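Local atomic coordinates of cellobiose 2-epimerase (Spirochaeta thermophila DSM 6192, PDB entry 5ZIG), a protein that probably catalyses the reversible epimerisation of cellobiose to 4-O-beta-D-glucosyl-D-mannose, acting at the reducing-end sugar. Residues G39-S44 against G84-F89; A216-I221 against L267-P272; A312-V317 against W360-T365. All blocks are in the same frame, centred on the assembly; numbering follows the deposited sequence. Where two conformers were deposited one is given.

Contact 1: G39-S44 against G84-F89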
loop_
_atom_site.group_PDB
_atom_site.type_symbol
_atom_site.label_atom_id
_atom_site.label_comp_id
_atom_site.label_asym_id
_atom_site.label_seq_id
_atom_site.Cartn_x
_atom_site.Cartn_y
_atom_site.Cartn_z
ATOM N N GLY A 39 -10.635 -21.673 -4.698
ATOM C CA GLY A 39 -9.436 -20.952 -5.074
ATOM C C GLY A 39 -9.378 -19.571 -4.458
ATOM O O GLY A 39 -10.312 -19.095 -3.804
ATOM N N GLY A 40 -8.249 -18.900 -4.688
ATOM C CA GLY A 40 -8.042 -17.650 -3.970
ATOM C C GLY A 40 -7.877 -17.913 -2.466
ATOM O O GLY A 40 -7.629 -19.032 -2.021
ATOM N N PHE A 41 -8.054 -16.846 -1.692
ATOM C CA PHE A 41 -7.911 -16.849 -0.245
ATOM C C PHE A 41 -9.229 -16.452 0.414
ATOM O O PHE A 41 -10.036 -15.716 -0.173
ATOM C CB PHE A 41 -6.816 -15.867 0.223
ATOM C CG PHE A 41 -5.417 -16.249 -0.195
ATOM C CD1 PHE A 41 -5.072 -16.341 -1.531
ATOM C CD2 PHE A 41 -4.448 -16.532 0.773
ATOM C CE1 PHE A 41 -3.790 -16.691 -1.910
ATOM C CE2 PHE A 41 -3.167 -16.888 0.401
ATOM C CZ PHE A 41 -2.835 -16.964 -0.943
ATOM N N TYR A 42 -9.437 -16.929 1.650
ATOM C CA TYR A 42 -10.698 -16.671 2.341
ATOM C C TYR A 42 -10.924 -15.175 2.487
ATOM O O TYR A 42 -9.981 -14.382 2.593
ATOM C CB TYR A 42 -10.744 -17.359 3.722
ATOM C CG TYR A 42 -10.712 -18.867 3.617
ATOM C CD1 TYR A 42 -11.738 -19.551 2.982
ATOM C CD2 TYR A 42 -9.626 -19.606 4.108
ATOM C CE1 TYR A 42 -11.710 -20.933 2.854
ATOM C CE2 TYR A 42 -9.591 -20.987 3.986
ATOM C CZ TYR A 42 -10.645 -21.643 3.355
ATOM O OH TYR A 42 -10.642 -23.003 3.217
ATOM N N GLY A 43 -12.203 -14.793 2.446
ATOM C CA GLY A 43 -12.585 -13.397 2.343
ATOM C C GLY A 43 -12.623 -12.643 3.645
ATOM O O GLY A 43 -12.518 -11.414 3.624
ATOM N N SER A 44 -12.773 -13.345 4.773
ATOM C CA SER A 44 -12.791 -12.713 6.087
ATOM C C SER A 44 -12.249 -13.668 7.144
ATOM O O SER A 44 -12.663 -14.832 7.187
ATOM C CB SER A 44 -14.208 -12.274 6.462
ATOM O OG SER A 44 -14.181 -11.512 7.652
ATOM N N GLY A 84 0.373 -18.310 -7.771
ATOM C CA GLY A 84 -0.440 -18.865 -8.842
ATOM C C GLY A 84 -1.893 -19.019 -8.441
ATOM O O GLY A 84 -2.797 -18.771 -9.245
ATOM N N ASN A 85 -2.138 -19.424 -7.187
ATOM C CA ASN A 85 -3.511 -19.531 -6.707
ATOM C C ASN A 85 -4.183 -18.173 -6.724
ATOM O O ASN A 85 -5.310 -18.027 -7.210
ATOM C CB ASN A 85 -3.557 -20.127 -5.296
ATOM C CG ASN A 85 -4.964 -20.114 -4.708
ATOM O OD1 ASN A 85 -5.958 -20.258 -5.431
ATOM N ND2 ASN A 85 -5.060 -19.937 -3.400
ATOM N N ALA A 86 -3.511 -17.161 -6.177
ATOM C CA ALA A 86 -4.103 -15.833 -6.183
ATOM C C ALA A 86 -4.256 -15.309 -7.602
ATOM O O ALA A 86 -5.208 -14.576 -7.898
ATOM C CB ALA A 86 -3.263 -14.880 -5.342
ATOM N N TYR A 87 -3.357 -15.703 -8.498
ATOM C CA TYR A 87 -3.425 -15.199 -9.867
ATOM C C TYR A 87 -4.623 -15.790 -10.609
ATOM O O TYR A 87 -5.402 -15.055 -11.220
ATOM C CB TYR A 87 -2.124 -15.511 -10.599
ATOM C CG TYR A 87 -2.130 -15.167 -12.075
ATOM C CD1 TYR A 87 -2.069 -13.849 -12.510
ATOM C CD2 TYR A 87 -2.198 -16.170 -13.027
ATOM C CE1 TYR A 87 -2.063 -13.550 -13.840
ATOM C CE2 TYR A 87 -2.209 -15.883 -14.368
ATOM C CZ TYR A 87 -2.139 -14.573 -14.770
ATOM O OH TYR A 87 -2.144 -14.299 -16.115
ATOM N N ARG A 88 -4.775 -17.118 -10.564
ATOM C CA ARG A 88 -5.893 -17.776 -11.234
ATOM C C ARG A 88 -7.232 -17.222 -10.759
ATOM O O ARG A 88 -8.148 -17.014 -11.566
ATOM C CB ARG A 88 -5.831 -19.286 -10.998
ATOM C CG ARG A 88 -4.637 -19.975 -11.647
ATOM C CD ARG A 88 -4.719 -21.492 -11.489
ATOM N NE ARG A 88 -4.682 -21.895 -10.084
ATOM C CZ ARG A 88 -3.580 -22.281 -9.446
ATOM N NH1 ARG A 88 -2.424 -22.321 -10.086
ATOM N NH2 ARG A 88 -3.635 -22.626 -8.168
ATOM N N PHE A 89 -7.366 -16.977 -9.450
ATOM C CA PHE A 89 -8.608 -16.418 -8.924
ATOM C C PHE A 89 -8.794 -14.975 -9.358
ATOM O O PHE A 89 -9.925 -14.542 -9.615
ATOM C CB PHE A 89 -8.652 -16.508 -7.401
ATOM C CG PHE A 89 -10.037 -16.314 -6.834
ATOM C CD1 PHE A 89 -10.970 -17.342 -6.877
ATOM C CD2 PHE A 89 -10.409 -15.099 -6.279
ATOM C CE1 PHE A 89 -12.267 -17.164 -6.369
ATOM C CE2 PHE A 89 -11.690 -14.905 -5.768
ATOM C CZ PHE A 89 -12.631 -15.944 -5.822
#

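Contact 2: A216-I221 against L267-P272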
loop_
_atom_site.group_PDB
_atom_site.type_symbol
_atom_site.label_atom_id
_atom_site.label_comp_id
_atom_site.label_asym_id
_atom_site.label_seq_id
_atom_site.Cartn_x
_atom_site.Cartn_y
_atom_site.Cartn_z
ATOM N N ALA A 216 2.733 9.116 -17.450
ATOM C CA ALA A 216 1.636 9.132 -16.479
ATOM C C ALA A 216 2.158 9.395 -15.068
ATOM O O ALA A 216 1.521 10.115 -14.287
ATOM C CB ALA A 216 0.855 7.822 -16.538
ATOM N N MET A 217 3.336 8.844 -14.739
ATOM C CA MET A 217 3.982 9.118 -13.450
ATOM C C MET A 217 4.274 10.606 -13.271
ATOM O O MET A 217 3.961 11.188 -12.228
ATOM C CB MET A 217 5.268 8.297 -13.322
ATOM C CG MET A 217 5.013 6.811 -13.098
ATOM S SD MET A 217 6.482 5.796 -13.361
ATOM C CE MET A 217 7.489 6.165 -11.899
ATOM N N GLU A 218 4.863 11.242 -14.286
ATOM C CA GLU A 218 5.061 12.688 -14.258
ATOM C C GLU A 218 3.760 13.415 -13.945
ATOM O O GLU A 218 3.699 14.224 -13.016
ATOM C CB GLU A 218 5.612 13.162 -15.604
ATOM C CG GLU A 218 6.946 12.524 -16.029
ATOM C CD GLU A 218 7.553 13.202 -17.264
ATOM O OE1 GLU A 218 6.852 13.267 -18.296
ATOM O OE2 GLU A 218 8.727 13.623 -17.233
ATOM N N HIS A 219 2.708 13.127 -14.726
ATOM C CA HIS A 219 1.405 13.727 -14.465
ATOM C C HIS A 219 1.019 13.578 -12.994
ATOM O O HIS A 219 0.617 14.546 -12.340
ATOM C CB HIS A 219 0.339 13.072 -15.343
ATOM C CG HIS A 219 -1.035 13.605 -15.102
ATOM N ND1 HIS A 219 -1.347 14.942 -15.230
ATOM C CD2 HIS A 219 -2.183 12.983 -14.753
ATOM C CE1 HIS A 219 -2.632 15.119 -14.973
ATOM N NE2 HIS A 219 -3.163 13.946 -14.680
ATOM N N LEU A 220 1.145 12.358 -12.460
ATOM C CA LEU A 220 0.749 12.096 -11.072
ATOM C C LEU A 220 1.570 12.927 -10.094
ATOM O O LEU A 220 1.036 13.439 -9.101
ATOM C CB LEU A 220 0.873 10.598 -10.769
ATOM C CG LEU A 220 -0.333 9.786 -11.263
ATOM C CD1 LEU A 220 -0.053 8.305 -11.378
ATOM C CD2 LEU A 220 -1.550 10.046 -10.376
ATOM N N ILE A 221 2.869 13.087 -10.364
ATOM C CA ILE A 221 3.714 13.867 -9.461
ATOM C C ILE A 221 3.238 15.314 -9.412
ATOM O O ILE A 221 3.166 15.920 -8.334
ATOM C CB ILE A 221 5.200 13.756 -9.869
ATOM C CG1 ILE A 221 5.723 12.356 -9.544
ATOM C CG2 ILE A 221 6.034 14.746 -9.089
ATOM C CD1 ILE A 221 6.455 11.680 -10.649
ATOM N N LEU A 267 12.819 6.814 -9.895
ATOM C CA LEU A 267 12.726 6.145 -11.186
ATOM C C LEU A 267 12.788 7.144 -12.335
ATOM O O LEU A 267 13.267 6.810 -13.424
ATOM C CB LEU A 267 11.439 5.325 -11.263
ATOM C CG LEU A 267 11.425 4.007 -10.497
ATOM C CD1 LEU A 267 10.001 3.468 -10.470
ATOM C CD2 LEU A 267 12.400 3.004 -11.125
ATOM N N LEU A 268 12.318 8.373 -12.120
ATOM C CA LEU A 268 12.314 9.349 -13.204
ATOM C C LEU A 268 13.679 10.024 -13.372
ATOM O O LEU A 268 14.178 10.164 -14.495
ATOM C CB LEU A 268 11.217 10.392 -12.958
ATOM C CG LEU A 268 9.842 10.248 -13.628
ATOM C CD1 LEU A 268 9.289 8.851 -13.506
ATOM C CD2 LEU A 268 8.901 11.209 -12.988
ATOM N N TYR A 269 14.297 10.461 -12.277
ATOM C CA TYR A 269 15.517 11.255 -12.367
ATOM C C TYR A 269 16.726 10.627 -11.693
ATOM O O TYR A 269 17.789 11.249 -11.690
ATOM C CB TYR A 269 15.302 12.649 -11.767
ATOM C CG TYR A 269 14.088 13.343 -12.297
ATOM C CD1 TYR A 269 14.057 13.840 -13.598
ATOM C CD2 TYR A 269 12.961 13.504 -11.502
ATOM C CE1 TYR A 269 12.932 14.482 -14.085
ATOM C CE2 TYR A 269 11.837 14.142 -11.977
ATOM C CZ TYR A 269 11.824 14.634 -13.271
ATOM O OH TYR A 269 10.693 15.271 -13.741
ATOM N N GLY A 270 16.599 9.440 -11.119
ATOM C CA GLY A 270 17.737 8.782 -10.510
ATOM C C GLY A 270 18.201 9.452 -9.225
ATOM O O GLY A 270 17.576 10.367 -8.682
ATOM N N ASP A 271 19.339 8.970 -8.749
ATOM C CA ASP A 271 19.945 9.404 -7.498
ATOM C C ASP A 271 21.193 10.216 -7.800
ATOM O O ASP A 271 21.988 9.799 -8.654
ATOM C CB ASP A 271 20.296 8.184 -6.639
ATOM C CG ASP A 271 20.572 8.542 -5.196
ATOM O OD1 ASP A 271 19.664 9.077 -4.519
ATOM O OD2 ASP A 271 21.702 8.274 -4.735
ATOM N N PRO A 272 21.401 11.385 -7.159
ATOM C CA PRO A 272 20.558 12.026 -6.139
ATOM C C PRO A 272 19.286 12.621 -6.719
ATOM O O PRO A 272 19.264 12.989 -7.898
ATOM C CB PRO A 272 21.455 13.133 -5.601
ATOM C CG PRO A 272 22.254 13.544 -6.800
ATOM C CD PRO A 272 22.546 12.244 -7.524
#

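Contact 3: A312-V317 against W360-T365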
loop_
_atom_site.group_PDB
_atom_site.type_symbol
_atom_site.label_atom_id
_atom_site.label_comp_id
_atom_site.label_asym_id
_atom_site.label_seq_id
_atom_site.Cartn_x
_atom_site.Cartn_y
_atom_site.Cartn_z
ATOM N N ALA A 312 -6.229 5.297 17.725
ATOM C CA ALA A 312 -5.974 3.896 17.437
ATOM C C ALA A 312 -4.630 3.749 16.738
ATOM O O ALA A 312 -4.296 4.508 15.822
ATOM C CB ALA A 312 -7.085 3.306 16.570
ATOM N N ARG A 313 -3.889 2.770 17.174
ATOM C CA ARG A 313 -2.637 2.428 16.617
ATOM C C ARG A 313 -2.918 1.275 15.686
ATOM O O ARG A 313 -2.979 0.172 16.091
ATOM C CB ARG A 313 -1.622 2.071 17.692
ATOM C CG ARG A 313 -0.691 3.179 18.072
ATOM C CD ARG A 313 -1.375 4.465 18.340
ATOM N NE ARG A 313 -0.528 5.431 18.943
ATOM C CZ ARG A 313 -0.905 6.585 19.417
ATOM N NH1 ARG A 313 -2.150 6.989 19.355
ATOM N NH2 ARG A 313 -0.023 7.361 19.963
ATOM N N VAL A 314 -3.050 1.626 14.419
ATOM C CA VAL A 314 -3.380 0.741 13.320
ATOM C C VAL A 314 -2.172 0.145 12.607
ATOM O O VAL A 314 -1.239 0.810 12.324
ATOM C CB VAL A 314 -4.335 1.465 12.354
ATOM C CG1 VAL A 314 -4.624 0.654 11.123
ATOM C CG2 VAL A 314 -5.614 1.825 13.051
ATOM N N TRP A 315 -2.221 -1.130 12.376
ATOM C CA TRP A 315 -1.170 -1.892 11.757
ATOM C C TRP A 315 -0.431 -1.280 10.538
ATOM O O TRP A 315 0.751 -1.166 10.618
ATOM C CB TRP A 315 -1.545 -3.378 11.575
ATOM C CG TRP A 315 -1.836 -3.805 10.218
ATOM C CD1 TRP A 315 -1.017 -4.419 9.380
ATOM C CD2 TRP A 315 -2.974 -3.459 9.474
ATOM N NE1 TRP A 315 -1.576 -4.564 8.180
ATOM C CE2 TRP A 315 -2.800 -3.975 8.210
ATOM C CE3 TRP A 315 -4.158 -2.811 9.772
ATOM C CZ2 TRP A 315 -3.772 -3.863 7.243
ATOM C CZ3 TRP A 315 -5.084 -2.697 8.840
ATOM C CH2 TRP A 315 -4.898 -3.217 7.575
ATOM N N TRP A 316 -1.144 -0.783 9.535
ATOM C CA TRP A 316 -0.555 -0.315 8.321
ATOM C C TRP A 316 0.127 0.997 8.494
ATOM O O TRP A 316 1.085 1.238 7.883
ATOM C CB TRP A 316 -1.565 -0.326 7.164
ATOM C CG TRP A 316 -2.530 0.741 7.171
ATOM C CD1 TRP A 316 -3.707 0.735 7.755
ATOM C CD2 TRP A 316 -2.401 2.000 6.548
ATOM N NE1 TRP A 316 -4.332 1.881 7.562
ATOM C CE2 TRP A 316 -3.555 2.689 6.798
ATOM C CE3 TRP A 316 -1.419 2.609 5.785
ATOM C CZ2 TRP A 316 -3.751 3.945 6.344
ATOM C CZ3 TRP A 316 -1.629 3.857 5.332
ATOM C CH2 TRP A 316 -2.765 4.511 5.619
ATOM N N VAL A 317 -0.399 1.808 9.361
ATOM C CA VAL A 317 0.108 3.090 9.654
ATOM C C VAL A 317 1.526 2.969 10.278
ATOM O O VAL A 317 2.401 3.711 9.957
ATOM C CB VAL A 317 -0.882 3.807 10.572
ATOM C CG1 VAL A 317 -0.350 5.088 11.116
ATOM C CG2 VAL A 317 -2.187 4.068 9.870
ATOM N N TRP A 360 -0.712 -10.098 12.587
ATOM C CA TRP A 360 -0.731 -8.857 13.283
ATOM C C TRP A 360 -2.142 -8.368 13.575
ATOM O O TRP A 360 -3.023 -8.557 12.804
ATOM C CB TRP A 360 -0.020 -7.766 12.471
ATOM C CG TRP A 360 1.471 -7.898 12.147
ATOM C CD1 TRP A 360 2.241 -8.998 12.214
ATOM C CD2 TRP A 360 2.327 -6.877 11.675
ATOM N NE1 TRP A 360 3.472 -8.753 11.835
ATOM C CE2 TRP A 360 3.578 -7.442 11.510
ATOM C CE3 TRP A 360 2.160 -5.547 11.384
ATOM C CZ2 TRP A 360 4.653 -6.715 11.066
ATOM C CZ3 TRP A 360 3.228 -4.844 10.958
ATOM C CH2 TRP A 360 4.449 -5.427 10.801
ATOM N N PHE A 361 -2.356 -7.783 14.736
ATOM C CA PHE A 361 -3.631 -7.147 15.018
ATOM C C PHE A 361 -3.884 -6.019 14.024
ATOM O O PHE A 361 -2.952 -5.385 13.531
ATOM C CB PHE A 361 -3.648 -6.633 16.451
ATOM C CG PHE A 361 -3.641 -7.745 17.488
ATOM C CD1 PHE A 361 -2.622 -7.846 18.440
ATOM C CD2 PHE A 361 -4.646 -8.701 17.494
ATOM C CE1 PHE A 361 -2.626 -8.879 19.385
ATOM C CE2 PHE A 361 -4.655 -9.733 18.436
ATOM C CZ PHE A 361 -3.646 -9.818 19.383
ATOM N N TRP A 362 -5.167 -5.805 13.688
ATOM C CA TRP A 362 -5.535 -4.615 12.922
ATOM C C TRP A 362 -5.122 -3.336 13.648
ATOM O O TRP A 362 -4.676 -2.372 13.020
ATOM C CB TRP A 362 -7.046 -4.602 12.667
ATOM C CG TRP A 362 -7.511 -3.350 11.986
ATOM C CD1 TRP A 362 -7.645 -2.104 12.540
ATOM C CD2 TRP A 362 -7.929 -3.229 10.622
ATOM N NE1 TRP A 362 -8.099 -1.214 11.600
ATOM C CE2 TRP A 362 -8.290 -1.878 10.415
ATOM C CE3 TRP A 362 -8.043 -4.134 9.560
ATOM C CZ2 TRP A 362 -8.731 -1.403 9.183
ATOM C CZ3 TRP A 362 -8.481 -3.658 8.328
ATOM C CH2 TRP A 362 -8.818 -2.301 8.154
ATOM N N ALA A 363 -5.296 -3.304 14.972
ATOM C CA ALA A 363 -5.043 -2.100 15.752
ATOM C C ALA A 363 -4.979 -2.430 17.242
ATOM O O ALA A 363 -5.563 -3.412 17.719
ATOM C CB ALA A 363 -6.109 -1.033 15.490
ATOM N N VAL A 364 -4.232 -1.591 17.962
ATOM C CA VAL A 364 -4.112 -1.662 19.409
ATOM C C VAL A 364 -4.235 -0.256 19.986
ATOM O O VAL A 364 -4.158 0.744 19.270
ATOM C CB VAL A 364 -2.792 -2.343 19.820
ATOM C CG1 VAL A 364 -2.741 -3.786 19.352
ATOM C CG2 VAL A 364 -1.639 -1.592 19.143
ATOM N N THR A 365 -4.432 -0.184 21.297
ATOM C CA THR A 365 -4.488 1.113 21.963
ATOM C C THR A 365 -3.086 1.711 21.982
ATOM O O THR A 365 -2.109 0.997 21.745
ATOM C CB THR A 365 -5.009 0.965 23.399
ATOM O OG1 THR A 365 -4.122 0.119 24.140
ATOM C CG2 THR A 365 -6.387 0.340 23.390
#

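Contact 1: G39-S44 against G84-F89
Asn85 ND2 is gripped by two carbonyl oxygens: Gly40 O across the contact and Gln34 OE1 earlier in the loop. The bond from Asn85 ND2 to Gly40 O is 3.1 Å, and its donor stands well above the plane of the peptide carbonyl. The other arm of the amide works in reverse, for Asn85 OD1 accepts the N-H of Gly40 at 2.8 Å with a bent N-H...O angle of 142°. With CG anti to the backbone N (chi1 174°), the amide leaves the helix and meets both polar groups of a single residue.

Phe41 lies beside this amide, its ring plane 20° from the amide plane, and its CE1 touches Ala86 CB at 3.9 Å. Phe89 packs against the glycines: its CB is 3.6 Å from Gly40 N, while Gly39 O sits over one face of its ring and also binds Lys55 NZ. Gly40 CA lies 3.7 Å from Phe89 CG, so the bare backbone packs on the ring. In tying the loop after helix 7-31 to helix 77-94 of the epimerase fold, one asparagine satisfies the backbone N-H and C=O of a buried residue, and the paired bonds fix the rotation of its own amide.

Contact 2: A216-I221 against L267-P272
Met217 and Leu268 meet through turns in their side chains: chi3 of Met217 (73°) bends the thioether chain and swings CE toward the facing helix, while chi2 of Leu268 (47°) puts CD1 on the side of Met217. Met217 CE lands 3.6 Å from Leu268 CD1 and 4.0 Å from Leu267 CD1, so one methyl group bridges two successive leucines. The second branch of Leu268, CD2, faces Ile221 and Glu218. Ile221 and Leu268 reach toward each other tip to tip, with Ile221 CD1 and Leu268 CD2 at 3.4 Å. That spacing is tighter than usual for methyls, and since both side chains have a torsion away from the common staggered values, its exact size is doubtful.

Glu218 contributes its aliphatic part, CG lying 3.8 Å from Leu268 CD2. Its carboxylate goes on toward the more exposed margin, where Glu218 OE2 is 4.3 Å from Tyr269 OH, too far for a hydrogen bond. No hydrogen bond links the two segments; the contact is made by apolar carbons, and Leu268 is touched by Met217, Glu218 and Ile221. Tyr201, Ser202 and Phe205 of helix 191-208 also touch Met217.

Helix 251-269 stops at this contact, and Gly270, the next residue, leaves helical geometry with a positive phi. Side-by-side packing of helices 211-228 and 251-269, successive in sequence and joined by a long connection, is characteristic of the (alpha/alpha)6 barrel of the N-acylglucosamine 2-epimerase family.

Contact 3: A312-V317 against W360-T365
Trp315 drives the edge of its six-membered ring at the face of Trp362 in an edge-to-face pair, the ring centroids 4.5 Å apart and the planes inclined at 51°. The touching atom is Trp315 CZ3, which stands over the Trp362 ring, offset toward its rim, at 3.4 Å from Trp362 CE3. The CA-CB bond of Trp362 points away from the other segment, yet its indole comes back over it. There it runs beside Val314, both side chains pointing the same way, with Val314 CG1 4.0 Å from Trp362 NE1. On its far side Trp315 meets Trp360 at about a right angle: Trp360 CE3 lies in the plane of the Trp315 ring, 3.9 Å from Trp315 CD1. A face of Trp315 is covered by Trp316 CB, and Lys381 adds a cation-pi contact.

The backbones beneath are antiparallel, and 363-364 is an outermost strand of a four-stranded sheet. Arg313 and Val364 form a hydrogen-bonded pair, with Arg313 N to Val364 O and Val364 N to Arg313 O both 2.9 Å. Val314 and Ala363 make the adjoining non-hydrogen-bonded pair; Val314 CG2 and Ala363 CB are 3.8 Å apart, on the sheet face opposite Arg313 and Val364. One more backbone bond follows at the start of helix 315-332, whose N-cap residue is Val314: Trp315 N donates to Trp362 O at 2.8 Å, nearly straight (173°).

An alanine in place of Trp362 would probably leave the edge of Trp315 without the ring it packs on, take the indole from beside Val314 CG1 and deprive Tyr374 of its stacking partner. Beyond the contact, Arg313 NH1 binds Arg311 O and Arg313 NE binds Ser298 OG, while Trp360 NE1 donates to Gln21 OE1.

In the fold
The three contacts follow one another along the chain without overlap, each closing before the next opens, and each bridges 39 to 45 intervening residues. Contacts 1 and 2 have centres 33 Å apart and lie on opposite sides of the chain's centre, as do contacts 2 and 3, 32 Å apart; contacts 1 and 3 are closer, at 25 Å between centres and about 10 Å between nearest atoms. None shares a helix or strand with another. Contact 1 joins a loop to helix 77-94, contact 2 two successive helices, and contact 3 the edge strand 363-364 to strand 309-314 and the start of helix 315-332. Together they sample the barrel's helix packing and its connecting loops and strands.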